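Local coordinates for protein putative alkaline phosphatase (Pseudomonas fluorescens, PDB 4F19) that probably binds phosphate as the periplasmic solute-binding component of an ABC transporter for phosphate import, and here holds hydrogen arsenate in its place, at residues A[138-143]-A[192-197]. Residues are numbered along the deposited sequence; the frame is centred on the assembly and turned at random. Where two conformers were deposited one is given.
Sequences VVVYRS and QGVMTA. With 8AR (hydrogen arsenate), chain B.
The guanidinium of Arg142 takes arsenate oxygen O3 at its edge, in its own plane, while further back CD of the same side chain lies against CG2 of Val194, 3.5 Å away. Arg142 NH2 reaches O3 of the arsenate at 2.8 Å in a nearly straight hydrogen bond, 163° at the hydrogen. The second bond, from Arg142 NH1 to arsenate O4, is weak: its length is 2.9 Å but the angle only 129°. The arginine chain bends at chi2 and again at chi3, and this curl carries it past Val194, which it crosses at about a right angle, and on to the anion. Glu144 forms a salt bridge with Arg142 NH2, a second partner that limits how the guanidinium can turn. Ser33, Thr148, Ser146 and the backbone N of Gly147 also hydrogen-bond to the arsenate.

Behind the arginine the contact is mostly between methyl groups. Val140 turns CG1 anti to its own nitrogen (chi1 -176°), which sets that methyl 3.9 Å from Val194 CG1 and 4.0 Å from Ala197 CB. Strand 138-142 and helical segment 192-197 run nearly antiparallel, their axes 8.6 Å apart at closest approach, with no hydrogen bond between them. A methionine replacing Arg142 would probably leave O3 and O4 without these two donors and Glu144 without its cationic mate. The chemistry thus divides along the strand: valine and alanine methyls join helix to sheet, and beyond them a buried, positively charged group meets the oxyanion, consistent with a phosphate-binding site that also accepts arsenate.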
# COMPACT_ATOMS: atom_id res chain seq x y z
N VAL A 138 15.46 -10.81 15.53
CA VAL A 138 15.94 -9.52 14.99
C VAL A 138 14.82 -8.98 14.05
O VAL A 138 14.46 -9.66 13.11
CB VAL A 138 17.29 -9.65 14.31
CG1 VAL A 138 17.65 -8.43 13.49
CG2 VAL A 138 18.38 -9.87 15.37
N VAL A 139 14.35 -7.79 14.34
CA VAL A 139 13.32 -7.14 13.54
C VAL A 139 13.99 -6.35 12.41
O VAL A 139 14.90 -5.56 12.67
CB VAL A 139 12.45 -6.21 14.41
CG1 VAL A 139 11.55 -5.34 13.57
CG2 VAL A 139 11.66 -7.05 15.39
N VAL A 140 13.51 -6.57 11.18
CA VAL A 140 13.93 -5.78 10.03
C VAL A 140 12.76 -4.83 9.70
O VAL A 140 11.60 -5.24 9.71
CB VAL A 140 14.26 -6.66 8.83
CG1 VAL A 140 14.80 -5.82 7.67
CG2 VAL A 140 15.32 -7.72 9.22
N TYR A 141 13.08 -3.57 9.42
CA TYR A 141 12.06 -2.57 9.14
C TYR A 141 12.52 -1.67 8.03
O TYR A 141 13.66 -1.66 7.65
CB TYR A 141 11.67 -1.78 10.40
CG TYR A 141 12.75 -0.87 10.87
CD1 TYR A 141 12.77 0.46 10.51
CD2 TYR A 141 13.83 -1.34 11.63
CE1 TYR A 141 13.79 1.33 10.88
CE2 TYR A 141 14.85 -0.51 12.00
CZ TYR A 141 14.83 0.83 11.61
OH TYR A 141 15.87 1.65 11.96
N ARG A 142 11.56 -0.89 7.48
CA ARG A 142 11.86 0.04 6.40
C ARG A 142 12.45 1.31 6.88
O ARG A 142 11.91 2.02 7.71
CB ARG A 142 10.57 0.30 5.58
CG ARG A 142 10.09 -0.88 4.79
CD ARG A 142 10.91 -1.13 3.54
NE ARG A 142 10.73 -0.10 2.55
CZ ARG A 142 9.65 -0.02 1.75
NH1 ARG A 142 8.74 -0.99 1.74
NH2 ARG A 142 9.51 1.07 0.98
N SER A 143 13.63 1.64 6.27
CA SER A 143 14.39 2.83 6.59
C SER A 143 13.70 4.11 6.20
O SER A 143 13.97 5.19 6.79
CB SER A 143 15.79 2.77 5.87
OG SER A 143 15.67 2.90 4.60
N GLN A 192 12.15 -5.11 -1.62
CA GLN A 192 13.16 -6.09 -1.97
C GLN A 192 14.38 -5.97 -1.06
O GLN A 192 14.98 -6.99 -0.66
CB GLN A 192 13.50 -5.95 -3.46
CG GLN A 192 12.31 -6.29 -4.42
CD GLN A 192 12.50 -5.70 -5.78
OE1 GLN A 192 12.56 -4.38 -6.01
NE2 GLN A 192 12.58 -6.60 -6.77
N GLY A 193 14.80 -4.75 -0.72
CA GLY A 193 15.91 -4.58 0.18
C GLY A 193 15.67 -5.19 1.52
O GLY A 193 16.58 -5.80 2.13
N VAL A 194 14.45 -5.07 2.04
CA VAL A 194 14.09 -5.74 3.28
C VAL A 194 14.15 -7.24 3.14
O VAL A 194 14.67 -7.94 4.03
CB VAL A 194 12.74 -5.25 3.81
CG1 VAL A 194 12.17 -6.20 4.84
CG2 VAL A 194 12.85 -3.86 4.42
N MET A 195 13.64 -7.82 2.06
CA MET A 195 13.72 -9.27 1.89
C MET A 195 15.15 -9.75 1.79
O MET A 195 15.50 -10.82 2.32
CB MET A 195 12.88 -9.73 0.73
CG MET A 195 11.37 -9.58 0.92
SD MET A 195 10.70 -10.41 2.39
CE MET A 195 10.93 -12.14 1.96
N THR A 196 16.02 -8.97 1.14
CA THR A 196 17.45 -9.34 1.11
C THR A 196 18.04 -9.32 2.52
O THR A 196 18.77 -10.25 2.92
CB THR A 196 18.18 -8.34 0.18
OG1 THR A 196 17.73 -8.56 -1.14
CG2 THR A 196 19.70 -8.49 0.28
N ALA A 197 17.72 -8.29 3.31
CA ALA A 197 18.19 -8.25 4.68
C ALA A 197 17.63 -9.35 5.52
O ALA A 197 18.31 -9.90 6.43
CB ALA A 197 17.85 -6.90 5.28
AS 8AR B . 6.11 1.07 -0.11
O1 8AR B . 5.76 2.66 0.13
O2 8AR B . 4.86 0.37 -1.02
O3 8AR B . 7.49 0.88 -0.98
O4 8AR B . 6.21 0.27 1.35